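Local coordinates for protein peptide amidase (Stenotrophomonas maltophilia, PDB 1M22) that is a peptide amidase of the amidase signature family and probably hydrolyses amide bonds, at residues Tyr286-Leu292 with Gln453-Val459; Arg153-Arg157 with Ala195-Val199; Leu447-Met451 with Ala477-Glu481. The contacts are given in a common frame with arbitrary orientation. Numbering follows the deposited sequence.

Contact 1 of 3, residues Tyr286-Leu292 with Gln453-Val459; sequences YRGMPPL and QIDGLPV
Two tight turns meet here. Y286-M289 is a type II turn (M289 N to Y286 O, 2.8 Å) leading into helix 289-302. I454-L457 is a type I' turn (D455 phi/psi 56/37, G456 84/-1) closing the hairpin of strands 446-454 and 457-464, with I454 N to L457 O at 2.9 Å and L457 N to I454 O at 3.0 Å. CA atoms pair G288 with I454 at 6.0 Å and L292 with Q453 at 8.1 Å. G288 has phi/psi 87/-7, and a CB on it would collide with I454 CG2. I454 (m, t) is the central apolar side chain: its CD1 lies 3.5 Å from G288 C and at the edge of the Y286 ring, 4.3 Å from CD1, while its CG1 is 3.5 Å from L292 CD1. M289 (t, p, p) brings SD to 3.6 Å from V459 CG1. R287 (t, t, p) reaches D455 with NH1 and NH2 both 2.9 Å from OD2. The chemistry thus divides in two, an apolar patch around I454 and an exposed salt bridge joining hairpin tip to turn.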
ATOM      1  N   TYR A 286       8.793 -15.606  16.414  1.00 14.60           N
ATOM      2  CA  TYR A 286       9.778 -15.378  15.367  1.00 14.04           C
ATOM      3  C   TYR A 286      11.034 -14.849  16.061  1.00 14.60           C
ATOM      4  O   TYR A 286      10.943 -14.074  17.012  1.00 14.69           O
ATOM      5  CB  TYR A 286       9.208 -14.360  14.373  1.00 14.26           C
ATOM      6  CG  TYR A 286      10.105 -13.978  13.219  1.00 15.70           C
ATOM      7  CD1 TYR A 286      11.020 -12.934  13.337  1.00 14.52           C
ATOM      8  CD2 TYR A 286      10.003 -14.629  11.988  1.00 15.35           C
ATOM      9  CE1 TYR A 286      11.805 -12.540  12.256  1.00 16.11           C
ATOM     10  CE2 TYR A 286      10.786 -14.245  10.902  1.00 16.35           C
ATOM     11  CZ  TYR A 286      11.681 -13.198  11.044  1.00 12.92           C
ATOM     12  OH  TYR A 286      12.435 -12.793   9.966  1.00 17.92           O
ATOM     13  N   ARG A 287      12.205 -15.283  15.603  1.00 16.07           N
ATOM     14  CA  ARG A 287      13.464 -14.864  16.213  1.00 17.30           C
ATOM     15  C   ARG A 287      13.576 -13.354  16.427  1.00 14.97           C
ATOM     16  O   ARG A 287      13.555 -12.578  15.468  1.00 16.21           O
ATOM     17  CB  ARG A 287      14.646 -15.345  15.365  1.00 22.07           C
ATOM     18  CG  ARG A 287      16.005 -15.120  16.017  1.00 27.26           C
ATOM     19  CD  ARG A 287      17.147 -15.534  15.098  1.00 31.61           C
ATOM     20  NE  ARG A 287      17.245 -14.678  13.918  1.00 36.02           N
ATOM     21  CZ  ARG A 287      17.548 -13.383  13.952  1.00 37.87           C
ATOM     22  NH1 ARG A 287      17.786 -12.783  15.112  1.00 38.41           N
ATOM     23  NH2 ARG A 287      17.616 -12.685  12.826  1.00 39.03           N
ATOM     24  N   GLY A 288      13.698 -12.950  17.690  1.00 14.67           N
ATOM     25  CA  GLY A 288      13.826 -11.541  18.024  1.00 13.26           C
ATOM     26  C   GLY A 288      12.511 -10.802  18.209  1.00 11.46           C
ATOM     27  O   GLY A 288      12.499  -9.645  18.629  1.00 14.30           O
ATOM     28  N   MET A 289      11.402 -11.470  17.914  1.00 12.63           N
ATOM     29  CA  MET A 289      10.083 -10.850  18.025  1.00 11.61           C
ATOM     30  C   MET A 289       9.492 -10.717  19.433  1.00 12.74           C
ATOM     31  O   MET A 289       8.904  -9.688  19.762  1.00 13.14           O
ATOM     32  CB  MET A 289       9.086 -11.599  17.137  1.00 11.63           C
ATOM     33  CG  MET A 289       7.777 -10.850  16.883  1.00 11.80           C
ATOM     34  SD  MET A 289       7.986  -9.376  15.842  1.00 12.14           S
ATOM     35  CE  MET A 289       8.086 -10.122  14.224  1.00 14.79           C
ATOM     36  N   PRO A 290       9.637 -11.748  20.287  1.00 12.44           N
ATOM     37  CA  PRO A 290       9.074 -11.660  21.638  1.00 12.93           C
ATOM     38  C   PRO A 290       9.232 -10.330  22.381  1.00 13.37           C
ATOM     39  O   PRO A 290       8.255  -9.780  22.886  1.00 13.67           O
ATOM     40  CB  PRO A 290       9.745 -12.824  22.363  1.00 12.36           C
ATOM     41  CG  PRO A 290       9.836 -13.849  21.286  1.00 13.07           C
ATOM     42  CD  PRO A 290      10.332 -13.036  20.100  1.00 12.93           C
ATOM     43  N   PRO A 291      10.459  -9.791  22.458  1.00 12.01           N
ATOM     44  CA  PRO A 291      10.656  -8.520  23.165  1.00 13.79           C
ATOM     45  C   PRO A 291       9.880  -7.357  22.553  1.00 12.59           C
ATOM     46  O   PRO A 291       9.350  -6.502  23.267  1.00 13.45           O
ATOM     47  CB  PRO A 291      12.166  -8.302  23.075  1.00 14.50           C
ATOM     48  CG  PRO A 291      12.713  -9.694  22.948  1.00 17.00           C
ATOM     49  CD  PRO A 291      11.745 -10.334  21.993  1.00 13.66           C
ATOM     50  N   LEU A 292       9.822  -7.327  21.227  1.00 12.91           N
ATOM     51  CA  LEU A 292       9.127  -6.254  20.532  1.00 11.79           C
ATOM     52  C   LEU A 292       7.620  -6.296  20.718  1.00 10.74           C
ATOM     53  O   LEU A 292       7.008  -5.286  21.061  1.00 10.09           O
ATOM     54  CB  LEU A 292       9.453  -6.291  19.038  1.00 13.57           C
ATOM     55  CG  LEU A 292      10.907  -6.004  18.664  1.00 15.31           C
ATOM     56  CD1 LEU A 292      11.074  -6.119  17.161  1.00 19.19           C
ATOM     57  CD2 LEU A 292      11.300  -4.613  19.147  1.00 17.75           C
ATOM     58  N   GLN A 453      12.912  -2.777  15.461  1.00  9.92           N
ATOM     59  CA  GLN A 453      13.749  -3.463  14.492  1.00 10.55           C
ATOM     60  C   GLN A 453      14.372  -4.695  15.122  1.00 11.14           C
ATOM     61  O   GLN A 453      14.465  -4.800  16.346  1.00 12.45           O
ATOM     62  CB  GLN A 453      14.879  -2.545  14.004  1.00 12.36           C
ATOM     63  CG  GLN A 453      14.423  -1.304  13.253  1.00 18.01           C
ATOM     64  CD  GLN A 453      15.583  -0.421  12.817  1.00 20.70           C
ATOM     65  OE1 GLN A 453      15.391   0.570  12.110  1.00 24.19           O
ATOM     66  NE2 GLN A 453      16.792  -0.775  13.240  1.00 22.84           N
ATOM     67  N   ILE A 454      14.774  -5.629  14.272  1.00  9.93           N
ATOM     68  CA  ILE A 454      15.459  -6.838  14.703  1.00 11.47           C
ATOM     69  C   ILE A 454      16.707  -6.856  13.826  1.00 13.86           C
ATOM     70  O   ILE A 454      16.610  -6.908  12.598  1.00 12.10           O
ATOM     71  CB  ILE A 454      14.630  -8.116  14.442  1.00 10.79           C
ATOM     72  CG1 ILE A 454      13.349  -8.086  15.281  1.00 11.83           C
ATOM     73  CG2 ILE A 454      15.463  -9.352  14.785  1.00 13.61           C
ATOM     74  CD1 ILE A 454      12.421  -9.263  15.044  1.00 11.82           C
ATOM     75  N   ASP A 455      17.870  -6.772  14.459  1.00 15.44           N
ATOM     76  CA  ASP A 455      19.137  -6.770  13.737  1.00 17.34           C
ATOM     77  C   ASP A 455      19.196  -5.662  12.685  1.00 14.51           C
ATOM     78  O   ASP A 455      19.746  -5.856  11.598  1.00 16.14           O
ATOM     79  CB  ASP A 455      19.364  -8.128  13.068  1.00 21.75           C
ATOM     80  CG  ASP A 455      19.440  -9.267  14.067  1.00 27.30           C
ATOM     81  OD1 ASP A 455      20.257  -9.183  15.007  1.00 31.12           O
ATOM     82  OD2 ASP A 455      18.683 -10.250  13.909  1.00 31.67           O
ATOM     83  N   GLY A 456      18.619  -4.508  13.007  1.00 13.24           N
ATOM     84  CA  GLY A 456      18.638  -3.380  12.089  1.00 11.78           C
ATOM     85  C   GLY A 456      17.570  -3.355  11.009  1.00 10.71           C
ATOM     86  O   GLY A 456      17.518  -2.419  10.214  1.00 13.80           O
ATOM     87  N   LEU A 457      16.712  -4.371  10.976  1.00  9.75           N
ATOM     88  CA  LEU A 457      15.655  -4.442   9.970  1.00  9.10           C
ATOM     89  C   LEU A 457      14.299  -4.159  10.623  1.00  8.36           C
ATOM     90  O   LEU A 457      13.962  -4.742  11.651  1.00  9.01           O
ATOM     91  CB  LEU A 457      15.667  -5.822   9.311  1.00  7.91           C
ATOM     92  CG  LEU A 457      16.986  -6.177   8.603  1.00 10.60           C
ATOM     93  CD1 LEU A 457      16.930  -7.608   8.098  1.00 10.95           C
ATOM     94  CD2 LEU A 457      17.235  -5.210   7.452  1.00 11.79           C
ATOM     95  N   PRO A 458      13.503  -3.259  10.024  1.00  7.09           N
ATOM     96  CA  PRO A 458      12.188  -2.899  10.567  1.00  6.40           C
ATOM     97  C   PRO A 458      11.160  -4.004  10.745  1.00  6.12           C
ATOM     98  O   PRO A 458      11.071  -4.937   9.947  1.00  6.80           O
ATOM     99  CB  PRO A 458      11.682  -1.846   9.587  1.00  7.47           C
ATOM    100  CG  PRO A 458      12.929  -1.228   9.058  1.00  8.24           C
ATOM    101  CD  PRO A 458      13.821  -2.427   8.850  1.00  6.95           C
ATOM    102  N   VAL A 459      10.367  -3.846  11.800  1.00  6.27           N
ATOM    103  CA  VAL A 459       9.267  -4.744  12.133  1.00  7.56           C
ATOM    104  C   VAL A 459       8.075  -3.835  12.434  1.00  6.82           C
ATOM    105  O   VAL A 459       8.236  -2.766  13.027  1.00  7.65           O
ATOM    106  CB  VAL A 459       9.573  -5.600  13.382  1.00 11.07           C
ATOM    107  CG1 VAL A 459       8.348  -6.412  13.772  1.00 15.38           C
ATOM    108  CG2 VAL A 459      10.745  -6.524  13.102  1.00 14.66           C
TER

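Contact 2 of 3, residues Arg153-Arg157 with Ala195-Val199; sequences RNPYR and AINGV
This is a buried loop-to-helix-end contact: an Asx turn in the loop after strand 150-151 meets the Schellman motif that ends helix 191-196, the short helix just after the nucleophile S189. N154-R157 forms a type I turn, R157 N to N154 O at 3.2 Å, and N154 OD1 accepts Y156 N at 2.8 Å. On the other side N197 leaves helical angles, and G198, at phi/psi 62/37, is the C' residue, its N 3.2 Å from A195 O. The closest CA pair is N154 and N197, 6.5 Å apart. N154 (chi1 t, chi2 -51°) sends ND2 to I196 O, a 3.2 Å hydrogen bond; the same ND2 also serves S161 O. N197 (chi1 m) bonds through ND2 to P193 O and P162 O, and its OD1 rests 3.4 Å from P155 CD. Y156 (chi1 m) slants past the helix end, its OH bonded to R488 O. A side chain on G198 would strike that hydroxyl. The ring passes closest at Y156 CE1, 3.2 Å from N197 O.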
ATOM      1  N   ARG A 153      15.340  -2.103  -4.051  1.00  6.23           N
ATOM      2  CA  ARG A 153      16.082  -2.572  -2.887  1.00  7.00           C
ATOM      3  C   ARG A 153      15.641  -1.946  -1.573  1.00  6.62           C
ATOM      4  O   ARG A 153      15.225  -0.789  -1.535  1.00  7.53           O
ATOM      5  CB  ARG A 153      17.578  -2.309  -3.093  1.00  7.66           C
ATOM      6  CG  ARG A 153      18.144  -3.049  -4.292  1.00 12.47           C
ATOM      7  CD  ARG A 153      19.584  -2.678  -4.584  1.00 16.10           C
ATOM      8  NE  ARG A 153      20.103  -3.453  -5.710  1.00 17.24           N
ATOM      9  CZ  ARG A 153      20.430  -4.741  -5.649  1.00 19.72           C
ATOM     10  NH1 ARG A 153      20.302  -5.414  -4.514  1.00 18.44           N
ATOM     11  NH2 ARG A 153      20.885  -5.360  -6.730  1.00 22.33           N
ATOM     12  N   ASN A 154      15.744  -2.720  -0.496  1.00  6.26           N
ATOM     13  CA  ASN A 154      15.385  -2.233   0.832  1.00  6.00           C
ATOM     14  C   ASN A 154      16.467  -1.236   1.252  1.00  6.89           C
ATOM     15  O   ASN A 154      17.652  -1.573   1.284  1.00  7.52           O
ATOM     16  CB  ASN A 154      15.339  -3.399   1.815  1.00  6.20           C
ATOM     17  CG  ASN A 154      14.743  -3.014   3.144  1.00  7.32           C
ATOM     18  OD1 ASN A 154      15.148  -2.022   3.755  1.00  6.90           O
ATOM     19  ND2 ASN A 154      13.774  -3.802   3.608  1.00  6.95           N
ATOM     20  N   PRO A 155      16.079   0.001   1.588  1.00  6.20           N
ATOM     21  CA  PRO A 155      17.075   1.000   1.987  1.00  7.38           C
ATOM     22  C   PRO A 155      17.803   0.735   3.300  1.00  6.98           C
ATOM     23  O   PRO A 155      18.858   1.324   3.555  1.00  9.33           O
ATOM     24  CB  PRO A 155      16.271   2.297   2.008  1.00  7.51           C
ATOM     25  CG  PRO A 155      14.910   1.837   2.440  1.00  7.21           C
ATOM     26  CD  PRO A 155      14.712   0.554   1.652  1.00  6.43           C
ATOM     27  N   TYR A 156      17.255  -0.143   4.133  1.00  6.63           N
ATOM     28  CA  TYR A 156      17.890  -0.457   5.408  1.00  6.87           C
ATOM     29  C   TYR A 156      19.072  -1.405   5.230  1.00  9.12           C
ATOM     30  O   TYR A 156      19.959  -1.468   6.077  1.00 11.11           O
ATOM     31  CB  TYR A 156      16.868  -1.039   6.394  1.00  7.84           C
ATOM     32  CG  TYR A 156      15.874  -0.003   6.873  1.00  7.01           C
ATOM     33  CD1 TYR A 156      14.764   0.337   6.100  1.00  8.08           C
ATOM     34  CD2 TYR A 156      16.093   0.699   8.059  1.00  8.40           C
ATOM     35  CE1 TYR A 156      13.899   1.358   6.496  1.00  6.64           C
ATOM     36  CE2 TYR A 156      15.236   1.721   8.461  1.00  8.03           C
ATOM     37  CZ  TYR A 156      14.144   2.044   7.673  1.00  6.75           C
ATOM     38  OH  TYR A 156      13.303   3.070   8.059  1.00  9.31           O
ATOM     39  N   ARG A 157      19.072  -2.130   4.118  1.00  7.75           N
ATOM     40  CA  ARG A 157      20.144  -3.066   3.771  1.00  8.97           C
ATOM     41  C   ARG A 157      19.852  -3.391   2.311  1.00  8.21           C
ATOM     42  O   ARG A 157      18.999  -4.223   2.014  1.00  7.53           O
ATOM     43  CB  ARG A 157      20.058  -4.309   4.647  1.00  9.35           C
ATOM     44  CG  ARG A 157      21.246  -5.230   4.560  1.00 12.85           C
ATOM     45  CD  ARG A 157      21.100  -6.246   5.679  1.00 16.08           C
ATOM     46  NE  ARG A 157      21.955  -5.882   6.763  1.00 20.33           N
ATOM     47  CZ  ARG A 157      21.763  -5.524   8.027  1.00 26.03           C
ATOM     48  NH1 ARG A 157      20.609  -5.404   8.672  1.00 23.38           N
ATOM     49  NH2 ARG A 157      22.888  -5.266   8.659  1.00 28.16           N
ATOM     50  N   ALA A 195       5.695  -2.512   6.440  1.00  5.00           N
ATOM     51  CA  ALA A 195       6.363  -2.995   7.645  1.00  6.03           C
ATOM     52  C   ALA A 195       7.837  -3.313   7.392  1.00  5.93           C
ATOM     53  O   ALA A 195       8.705  -2.963   8.196  1.00  6.26           O
ATOM     54  CB  ALA A 195       5.648  -4.237   8.176  1.00  6.39           C
ATOM     55  N   ILE A 196       8.104  -3.980   6.273  1.00  6.02           N
ATOM     56  CA  ILE A 196       9.455  -4.385   5.890  1.00  4.68           C
ATOM     57  C   ILE A 196      10.396  -3.193   5.704  1.00  5.90           C
ATOM     58  O   ILE A 196      11.608  -3.305   5.934  1.00  6.38           O
ATOM     59  CB  ILE A 196       9.382  -5.242   4.596  1.00  5.60           C
ATOM     60  CG1 ILE A 196       8.818  -6.629   4.932  1.00  7.51           C
ATOM     61  CG2 ILE A 196      10.753  -5.339   3.919  1.00  6.31           C
ATOM     62  CD1 ILE A 196       9.776  -7.526   5.688  1.00  8.94           C
ATOM     63  N   ASN A 197       9.837  -2.055   5.307  1.00  5.66           N
ATOM     64  CA  ASN A 197      10.625  -0.846   5.089  1.00  6.25           C
ATOM     65  C   ASN A 197      10.422   0.231   6.160  1.00  5.86           C
ATOM     66  O   ASN A 197      10.730   1.402   5.942  1.00  6.37           O
ATOM     67  CB  ASN A 197      10.340  -0.292   3.689  1.00  5.10           C
ATOM     68  CG  ASN A 197      10.817  -1.227   2.589  1.00  7.09           C
ATOM     69  OD1 ASN A 197      12.018  -1.330   2.323  1.00  8.52           O
ATOM     70  ND2 ASN A 197       9.883  -1.926   1.954  1.00  6.61           N
ATOM     71  N   GLY A 198       9.890  -0.170   7.313  1.00  5.11           N
ATOM     72  CA  GLY A 198       9.722   0.750   8.427  1.00  5.70           C
ATOM     73  C   GLY A 198       8.834   1.966   8.283  1.00  5.24           C
ATOM     74  O   GLY A 198       9.139   3.026   8.843  1.00  6.26           O
ATOM     75  N   VAL A 199       7.727   1.824   7.562  1.00  4.99           N
ATOM     76  CA  VAL A 199       6.799   2.933   7.382  1.00  4.79           C
ATOM     77  C   VAL A 199       5.371   2.497   7.667  1.00  5.20           C
ATOM     78  O   VAL A 199       5.101   1.316   7.910  1.00  6.17           O
ATOM     79  CB  VAL A 199       6.874   3.527   5.945  1.00  5.41           C
ATOM     80  CG1 VAL A 199       8.267   4.084   5.686  1.00  6.85           C
ATOM     81  CG2 VAL A 199       6.519   2.470   4.912  1.00  6.61           C
TER

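Contact 3 of 3, residues Leu447-Met451 with Ala477-Glu481; sequences LTVPM and AYAYE
Y480 points its ring at the end of the strand segment, edge toward V449 and P450, with its OH at M451. With chi1 at 166° (t) and chi2 at 74°, it brings CD2 to 4.0 Å from V449 CG1, CE2 to 3.9 Å from P450 O, and OH to 3.1 Å from M451 CB. The ring also packs on L461 and F463 of the adjacent strand and on A296 and L300 of helix 289-302. The backbones are a strand, 447-451, and one turn of helix 470-484, E481 N to A477 O at 2.9 Å. Their axes approach to 9.3 Å and run almost parallel, 4° apart, with V449 and A477 closest at 6.9 Å between CA atoms. A477 fits between two strand residues: its CB is 3.8 Å from both L447 CD2 and V449 CG2, and these side chains are in t rotamers. E481 adds its CB at 4.0 Å from V449 CG1, while its carboxylate turns off to V231 N. T448 points the other way, onto helix 191-196, so the strand has a helix on each face, in keeping with the helix-covered sheet of this fold. Strand 446-454 turns back as 457-464, and the chain then returns as helix 470-484, which explains the parallel direction. No hydrogen bond or salt bridge crosses the interface, which is mainly apolar packing, and Y480 bridges the sheet and helix 289-302.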
ATOM      1  N   LEU A 447      -3.841  -1.740   9.090  1.00  6.62           N
ATOM      2  CA  LEU A 447      -2.899  -0.633   9.179  1.00  7.52           C
ATOM      3  C   LEU A 447      -1.676  -1.074   9.966  1.00  8.77           C
ATOM      4  O   LEU A 447      -1.806  -1.586  11.080  1.00  9.76           O
ATOM      5  CB  LEU A 447      -3.598   0.527   9.901  1.00  9.30           C
ATOM      6  CG  LEU A 447      -3.056   1.958   9.963  1.00  9.54           C
ATOM      7  CD1 LEU A 447      -4.093   2.851  10.640  1.00 11.40           C
ATOM      8  CD2 LEU A 447      -1.747   1.994  10.725  1.00 10.88           C
ATOM      9  N   THR A 448      -0.490  -0.889   9.391  1.00  4.74           N
ATOM     10  CA  THR A 448       0.735  -1.261  10.086  1.00  5.53           C
ATOM     11  C   THR A 448       1.503  -0.012  10.509  1.00  4.57           C
ATOM     12  O   THR A 448       1.578   0.963   9.764  1.00  5.75           O
ATOM     13  CB  THR A 448       1.640  -2.173   9.205  1.00  4.65           C
ATOM     14  OG1 THR A 448       2.801  -2.557   9.955  1.00  6.25           O
ATOM     15  CG2 THR A 448       2.072  -1.458   7.935  1.00  6.45           C
ATOM     16  N   VAL A 449       2.047  -0.055  11.722  1.00  5.50           N
ATOM     17  CA  VAL A 449       2.829   1.041  12.296  1.00  6.58           C
ATOM     18  C   VAL A 449       4.172   0.486  12.768  1.00  5.97           C
ATOM     19  O   VAL A 449       4.228  -0.579  13.376  1.00  7.00           O
ATOM     20  CB  VAL A 449       2.118   1.666  13.528  1.00  8.06           C
ATOM     21  CG1 VAL A 449       2.941   2.830  14.075  1.00 10.27           C
ATOM     22  CG2 VAL A 449       0.722   2.122  13.152  1.00 10.66           C
ATOM     23  N   PRO A 450       5.272   1.201  12.489  1.00  6.26           N
ATOM     24  CA  PRO A 450       6.589   0.722  12.923  1.00  6.22           C
ATOM     25  C   PRO A 450       6.630   0.464  14.429  1.00  7.70           C
ATOM     26  O   PRO A 450       6.158   1.289  15.213  1.00  7.92           O
ATOM     27  CB  PRO A 450       7.513   1.864  12.522  1.00  6.77           C
ATOM     28  CG  PRO A 450       6.868   2.383  11.276  1.00  6.17           C
ATOM     29  CD  PRO A 450       5.401   2.409  11.655  1.00  6.99           C
ATOM     30  N   MET A 451       7.189  -0.671  14.839  1.00  7.31           N
ATOM     31  CA  MET A 451       7.272  -0.964  16.263  1.00  8.80           C
ATOM     32  C   MET A 451       8.679  -1.316  16.734  1.00  8.99           C
ATOM     33  O   MET A 451       8.882  -1.680  17.891  1.00 12.16           O
ATOM     34  CB  MET A 451       6.289  -2.076  16.648  1.00 10.58           C
ATOM     35  CG  MET A 451       6.684  -3.482  16.267  1.00 12.10           C
ATOM     36  SD  MET A 451       5.715  -4.647  17.264  1.00 12.07           S
ATOM     37  CE  MET A 451       6.270  -4.230  18.802  1.00 23.07           C
ATOM     38  N   ALA A 477      -3.982   3.493  16.225  1.00  6.65           N
ATOM     39  CA  ALA A 477      -2.640   3.449  15.662  1.00  7.26           C
ATOM     40  C   ALA A 477      -1.870   4.727  15.991  1.00  6.47           C
ATOM     41  O   ALA A 477      -0.686   4.683  16.316  1.00  6.62           O
ATOM     42  CB  ALA A 477      -2.718   3.250  14.152  1.00  7.41           C
ATOM     43  N   TYR A 478      -2.544   5.868  15.905  1.00  6.74           N
ATOM     44  CA  TYR A 478      -1.907   7.141  16.211  1.00  6.13           C
ATOM     45  C   TYR A 478      -1.500   7.194  17.684  1.00  7.14           C
ATOM     46  O   TYR A 478      -0.387   7.600  18.016  1.00  7.36           O
ATOM     47  CB  TYR A 478      -2.858   8.296  15.903  1.00  8.44           C
ATOM     48  CG  TYR A 478      -2.274   9.660  16.181  1.00  7.14           C
ATOM     49  CD1 TYR A 478      -1.315  10.218  15.334  1.00  7.94           C
ATOM     50  CD2 TYR A 478      -2.677  10.396  17.296  1.00  8.18           C
ATOM     51  CE1 TYR A 478      -0.773  11.476  15.589  1.00  7.62           C
ATOM     52  CE2 TYR A 478      -2.140  11.656  17.560  1.00  8.69           C
ATOM     53  CZ  TYR A 478      -1.191  12.188  16.703  1.00  9.24           C
ATOM     54  OH  TYR A 478      -0.655  13.433  16.948  1.00 12.00           O
ATOM     55  N   ALA A 479      -2.406   6.785  18.566  1.00  6.55           N
ATOM     56  CA  ALA A 479      -2.119   6.794  19.999  1.00  7.18           C
ATOM     57  C   ALA A 479      -0.912   5.913  20.312  1.00  7.65           C
ATOM     58  O   ALA A 479      -0.075   6.260  21.145  1.00  8.84           O
ATOM     59  CB  ALA A 479      -3.338   6.316  20.777  1.00  8.65           C
ATOM     60  N   TYR A 480      -0.824   4.766  19.648  1.00  6.94           N
ATOM     61  CA  TYR A 480       0.303   3.864  19.856  1.00  6.43           C
ATOM     62  C   TYR A 480       1.591   4.505  19.339  1.00  7.02           C
ATOM     63  O   TYR A 480       2.620   4.511  20.018  1.00  7.50           O
ATOM     64  CB  TYR A 480       0.080   2.538  19.121  1.00  7.70           C
ATOM     65  CG  TYR A 480       1.339   1.707  19.031  1.00  6.78           C
ATOM     66  CD1 TYR A 480       1.837   1.031  20.145  1.00  7.76           C
ATOM     67  CD2 TYR A 480       2.086   1.675  17.855  1.00  8.69           C
ATOM     68  CE1 TYR A 480       3.055   0.353  20.090  1.00  8.53           C
ATOM     69  CE2 TYR A 480       3.302   1.003  17.791  1.00  8.63           C
ATOM     70  CZ  TYR A 480       3.780   0.348  18.909  1.00  9.85           C
ATOM     71  OH  TYR A 480       5.002  -0.283  18.847  1.00 12.83           O
ATOM     72  N   GLU A 481       1.521   5.045  18.130  1.00  6.69           N
ATOM     73  CA  GLU A 481       2.666   5.676  17.496  1.00  7.32           C
ATOM     74  C   GLU A 481       3.225   6.842  18.302  1.00  7.19           C
ATOM     75  O   GLU A 481       4.441   6.987  18.447  1.00  7.72           O
ATOM     76  CB  GLU A 481       2.264   6.169  16.109  1.00  8.04           C
ATOM     77  CG  GLU A 481       3.365   6.886  15.359  1.00 10.52           C
ATOM     78  CD  GLU A 481       2.816   7.754  14.246  1.00  9.59           C
ATOM     79  OE1 GLU A 481       1.989   8.641  14.546  1.00 11.87           O
ATOM     80  OE2 GLU A 481       3.206   7.551  13.080  1.00  9.91           O
TER

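Strand 446-454 is the common thread: contact 3 packs a helix against its middle and contact 1 involves the hairpin at its end, their centres about 16 Å apart. Between them V459 O and M451 N make a probable hydrogen bond of 3.0 Å, and L292 O makes an unusually short packing contact, 2.6 Å, with M451 CE. Contact 2, whose centre is about 13 Å from that of contact 1, meets the hairpin through a probable hydrogen bond from R157 NH1 to D455 O (3.1 Å) and through P458 CB, 3.3 Å from G198 N. It touches contact 3 at P450 CG, 3.4 Å from G198 O. Contact 2 lies nearest the catalytic residues, its N197 side chain about 11 Å from those of S165 and S189; contacts 1 and 3 lie away from them.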